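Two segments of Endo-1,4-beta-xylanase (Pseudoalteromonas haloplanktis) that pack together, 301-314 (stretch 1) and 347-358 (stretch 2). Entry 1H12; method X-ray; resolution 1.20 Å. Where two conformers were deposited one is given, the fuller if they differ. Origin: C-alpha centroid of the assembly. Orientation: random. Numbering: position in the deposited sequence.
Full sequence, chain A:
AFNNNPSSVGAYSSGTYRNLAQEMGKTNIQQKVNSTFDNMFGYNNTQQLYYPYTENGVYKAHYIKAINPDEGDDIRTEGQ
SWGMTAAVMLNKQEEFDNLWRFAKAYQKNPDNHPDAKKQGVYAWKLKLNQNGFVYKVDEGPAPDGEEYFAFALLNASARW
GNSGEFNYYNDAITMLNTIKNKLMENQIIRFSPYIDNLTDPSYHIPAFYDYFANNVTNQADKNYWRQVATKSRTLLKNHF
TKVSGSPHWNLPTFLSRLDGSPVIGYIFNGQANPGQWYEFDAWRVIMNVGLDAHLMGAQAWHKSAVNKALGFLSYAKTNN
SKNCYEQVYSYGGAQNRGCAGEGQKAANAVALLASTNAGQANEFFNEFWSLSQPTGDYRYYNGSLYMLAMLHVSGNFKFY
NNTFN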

# COMPACT_ATOMS: atom_id res chain seq x y z
N TRP A 301 13.57 -14.70 -6.28
CA TRP A 301 12.64 -14.76 -5.15
C TRP A 301 11.31 -14.07 -5.48
O TRP A 301 10.26 -14.52 -5.00
CB TRP A 301 13.24 -14.22 -3.87
CG TRP A 301 13.39 -12.70 -3.79
CD1 TRP A 301 14.47 -11.95 -4.11
CD2 TRP A 301 12.40 -11.80 -3.28
NE1 TRP A 301 14.20 -10.62 -3.87
CE2 TRP A 301 12.94 -10.49 -3.38
CE3 TRP A 301 11.14 -11.98 -2.77
CZ2 TRP A 301 12.22 -9.36 -2.95
CZ3 TRP A 301 10.42 -10.82 -2.39
CH2 TRP A 301 10.96 -9.57 -2.48
N HIS A 302 11.32 -12.97 -6.25
CA HIS A 302 10.07 -12.31 -6.58
C HIS A 302 9.16 -13.25 -7.35
O HIS A 302 7.96 -13.35 -7.10
CB HIS A 302 10.25 -11.08 -7.47
CG HIS A 302 11.10 -9.98 -6.91
ND1 HIS A 302 12.48 -9.98 -7.01
CD2 HIS A 302 10.74 -8.81 -6.31
CE1 HIS A 302 12.90 -8.84 -6.49
NE2 HIS A 302 11.87 -8.11 -6.05
N LYS A 303 9.76 -13.92 -8.32
CA LYS A 303 9.02 -14.79 -9.23
C LYS A 303 8.45 -15.96 -8.48
O LYS A 303 7.29 -16.34 -8.68
CB LYS A 303 9.95 -15.23 -10.37
CG LYS A 303 10.46 -14.11 -11.22
CD LYS A 303 11.65 -14.62 -12.14
CE LYS A 303 12.33 -13.65 -12.80
NZ LYS A 303 13.42 -14.30 -13.67
N SER A 304 9.25 -16.60 -7.64
CA SER A 304 8.77 -17.73 -6.87
C SER A 304 7.64 -17.31 -5.93
O SER A 304 6.64 -17.99 -5.77
CB SER A 304 9.96 -18.35 -6.09
OG SER A 304 9.55 -19.41 -5.29
N ALA A 305 7.82 -16.19 -5.24
CA ALA A 305 6.82 -15.71 -4.29
C ALA A 305 5.47 -15.55 -4.97
O ALA A 305 4.46 -16.05 -4.48
CB ALA A 305 7.26 -14.38 -3.68
N VAL A 306 5.48 -14.83 -6.09
CA VAL A 306 4.20 -14.59 -6.76
C VAL A 306 3.66 -15.83 -7.45
O VAL A 306 2.45 -16.11 -7.35
CB VAL A 306 4.20 -13.34 -7.65
CG1 VAL A 306 4.72 -12.13 -6.82
CG2 VAL A 306 4.92 -13.50 -8.91
N ASN A 307 4.49 -16.56 -8.14
CA ASN A 307 4.00 -17.73 -8.85
C ASN A 307 3.37 -18.72 -7.86
O ASN A 307 2.30 -19.29 -8.15
CB ASN A 307 5.13 -18.43 -9.62
CG ASN A 307 5.57 -17.72 -10.86
OD1 ASN A 307 4.85 -16.92 -11.48
ND2 ASN A 307 6.81 -18.05 -11.30
N LYS A 308 3.98 -18.93 -6.70
CA LYS A 308 3.45 -19.89 -5.75
C LYS A 308 2.19 -19.34 -5.07
O LYS A 308 1.26 -20.13 -4.76
CB LYS A 308 4.49 -20.31 -4.73
CG LYS A 308 5.62 -21.12 -5.33
CD LYS A 308 6.84 -21.20 -4.38
CE LYS A 308 6.70 -21.76 -3.02
NZ LYS A 308 6.32 -23.23 -3.22
N ALA A 309 2.14 -18.05 -4.76
CA ALA A 309 0.95 -17.48 -4.09
C ALA A 309 -0.24 -17.53 -5.03
O ALA A 309 -1.34 -17.93 -4.64
CB ALA A 309 1.25 -16.08 -3.64
N LEU A 310 -0.06 -17.05 -6.25
CA LEU A 310 -1.13 -17.09 -7.25
C LEU A 310 -1.54 -18.53 -7.54
O LEU A 310 -2.71 -18.84 -7.73
CB LEU A 310 -0.73 -16.36 -8.53
CG LEU A 310 -0.50 -14.86 -8.38
CD1 LEU A 310 -0.11 -14.29 -9.74
CD2 LEU A 310 -1.70 -14.14 -7.89
N GLY A 311 -0.56 -19.43 -7.57
CA GLY A 311 -0.87 -20.84 -7.75
C GLY A 311 -1.74 -21.36 -6.65
O GLY A 311 -2.70 -22.13 -6.91
N PHE A 312 -1.46 -21.01 -5.41
CA PHE A 312 -2.32 -21.43 -4.31
C PHE A 312 -3.72 -20.88 -4.48
O PHE A 312 -4.71 -21.58 -4.30
CB PHE A 312 -1.78 -21.02 -2.93
CG PHE A 312 -2.77 -21.35 -1.86
CD1 PHE A 312 -2.87 -22.65 -1.38
CD2 PHE A 312 -3.69 -20.41 -1.44
CE1 PHE A 312 -3.92 -22.97 -0.45
CE2 PHE A 312 -4.68 -20.73 -0.55
CZ PHE A 312 -4.80 -22.01 -0.06
N LEU A 313 -3.84 -19.58 -4.81
CA LEU A 313 -5.17 -19.01 -4.93
C LEU A 313 -5.98 -19.70 -6.04
O LEU A 313 -7.18 -19.93 -5.89
CB LEU A 313 -5.09 -17.51 -5.12
CG LEU A 313 -4.54 -16.76 -3.88
CD1 LEU A 313 -4.38 -15.26 -4.27
CD2 LEU A 313 -5.47 -16.84 -2.70
N SER A 314 -5.31 -19.99 -7.15
CA SER A 314 -6.04 -20.73 -8.21
C SER A 314 -6.49 -22.09 -7.73
O SER A 314 -7.64 -22.51 -8.03
CB SER A 314 -5.02 -20.84 -9.36
OG SER A 314 -5.60 -21.23 -10.56
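Stretch 2 (347-358) ANAVALLASTNA

Stretch 2 lies across one face of the stretch 1 helix, which runs unbroken through 301-314 and extends beyond both ends. It enters at Ala347 already in a helix that began earlier in the chain, tightens into a 3-10 segment at 352-354, and leaves as a loop through Ser355 and Thr356 to Asn357, whose side chain caps the helix that follows. The two helix axes run roughly antiparallel, at 139° between their N-to-C directions, and approach no closer than 10.8 Å. The spacing narrows along stretch 2: the CA atoms of Leu310 and Asn348 are 7.5 Å apart, those of Lys303 and Ala354 only 5.1 Å. Together the stretches bury 501 Å².

Leu310, with the largest covered area, fills the wider end. Its CA-to-CB bond points toward stretch 2, and with chi1 m and chi2 t its methyls reach two neighbours: Leu310 CD2 is 4.0 Å from Asn348 CB, and Leu310 CD1 is 3.6 Å from Leu352 CD2. Leu352 starts away from stretch 1, but the end of its side chain comes back to make this contact. One turn on, Leu313 CD1 touches Asn348 ND2 at 3.4 Å, an amide nitrogen hydrogen-bonded elsewhere in the structure.

Ala354 marks the tight end. Here the backbones come close, and Ala354 CB lies 3.9 Å from His302 CB and 3.6 Å from Val306 CG2. Val306 also covers the preceding turn, with Val306 CG1 4.2 Å from Ala351 CB. The carbonyl of Ala354 faces the helix, where Lys303 CA approaches Ala354 O at 3.3 Å in a CA-H...O contact; this oxygen has no conventional hydrogen-bond partner in the model, and Val306 CG2 lies 3.4 Å from Ala354 O as well.

Beyond Ala354 the contact turns polar, and Asn307 holds the loop. Its CA-to-CB bond points sideways, but the end of its side chain comes nearer and both ends of the amide engage Thr356. Thr356 N donates to Asn307 OD1 (3.2 Å, nearly straight at 170°), while Asn307 ND2 donates to Thr356 OG1 (2.9 Å), so that one carboxamide pairs with the backbone and side chain of a single residue. The loop is braced from within by Asn357 N, which donates to Ser355 OG at 3.1 Å. At the margin, Thr356 CG2 packs against the aliphatic part of Lys303, 3.9 Å from Lys303 CD, while the end of the lysine leads away.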

# COMPACT_ATOMS: atom_id res chain seq x y z
N ALA A 347 -4.75 -6.24 -6.14
CA ALA A 347 -3.45 -6.56 -5.59
C ALA A 347 -2.81 -7.68 -6.40
O ALA A 347 -1.63 -7.64 -6.73
CB ALA A 347 -3.56 -6.93 -4.14
N ASN A 348 -3.60 -8.71 -6.72
CA ASN A 348 -3.09 -9.86 -7.41
C ASN A 348 -2.72 -9.54 -8.86
O ASN A 348 -1.82 -10.15 -9.43
CB ASN A 348 -4.08 -11.02 -7.32
CG ASN A 348 -4.21 -11.54 -5.91
OD1 ASN A 348 -3.26 -11.36 -5.11
ND2 ASN A 348 -5.32 -12.24 -5.60
N ALA A 349 -3.43 -8.57 -9.49
CA ALA A 349 -3.06 -8.14 -10.83
C ALA A 349 -1.68 -7.45 -10.83
O ALA A 349 -0.89 -7.64 -11.75
CB ALA A 349 -4.12 -7.26 -11.40
N VAL A 350 -1.40 -6.62 -9.81
CA VAL A 350 -0.12 -5.97 -9.74
C VAL A 350 1.00 -6.97 -9.55
O VAL A 350 2.11 -6.81 -10.08
CB VAL A 350 -0.08 -4.90 -8.64
CG1 VAL A 350 1.25 -4.25 -8.52
CG2 VAL A 350 -1.19 -3.88 -8.88
N ALA A 351 0.72 -8.03 -8.79
CA ALA A 351 1.69 -9.08 -8.57
C ALA A 351 2.22 -9.70 -9.86
O ALA A 351 3.32 -10.23 -9.89
CB ALA A 351 1.09 -10.19 -7.72
N LEU A 352 1.41 -9.63 -10.91
CA LEU A 352 1.81 -10.17 -12.22
C LEU A 352 3.04 -9.57 -12.79
O LEU A 352 3.67 -10.18 -13.67
CB LEU A 352 0.65 -10.07 -13.21
CG LEU A 352 -0.60 -10.84 -12.82
CD1 LEU A 352 -1.69 -10.49 -13.83
CD2 LEU A 352 -0.32 -12.35 -12.76
N LEU A 353 3.46 -8.40 -12.34
CA LEU A 353 4.73 -7.80 -12.76
C LEU A 353 5.94 -8.63 -12.34
O LEU A 353 7.03 -8.39 -12.82
CB LEU A 353 4.81 -6.37 -12.27
CG LEU A 353 3.79 -5.42 -12.88
CD1 LEU A 353 3.61 -4.16 -12.06
CD2 LEU A 353 4.22 -5.04 -14.32
N ALA A 354 5.75 -9.60 -11.45
CA ALA A 354 6.78 -10.57 -11.08
C ALA A 354 6.44 -11.98 -11.55
O ALA A 354 7.25 -12.88 -11.28
CB ALA A 354 7.01 -10.59 -9.57
N SER A 355 5.33 -12.19 -12.21
CA SER A 355 4.88 -13.56 -12.64
C SER A 355 5.61 -13.98 -13.92
O SER A 355 5.92 -13.16 -14.77
CB SER A 355 3.36 -13.52 -12.96
OG SER A 355 2.94 -14.84 -13.51
N THR A 356 5.80 -15.29 -14.03
CA THR A 356 6.37 -15.88 -15.26
C THR A 356 5.43 -16.81 -15.96
O THR A 356 5.87 -17.55 -16.85
CB THR A 356 7.72 -16.55 -14.97
OG1 THR A 356 7.55 -17.61 -14.03
CG2 THR A 356 8.72 -15.64 -14.43
N ASN A 357 4.16 -16.81 -15.58
CA ASN A 357 3.17 -17.73 -16.08
C ASN A 357 2.08 -16.98 -16.85
O ASN A 357 1.22 -16.34 -16.28
CB ASN A 357 2.59 -18.54 -14.92
CG ASN A 357 1.65 -19.63 -15.34
OD1 ASN A 357 0.78 -19.50 -16.24
ND2 ASN A 357 1.77 -20.77 -14.64
N ALA A 358 2.10 -17.06 -18.18
CA ALA A 358 1.16 -16.32 -19.02
C ALA A 358 -0.25 -16.76 -18.80
O ALA A 358 -1.16 -15.91 -18.86
CB ALA A 358 1.61 -16.43 -20.51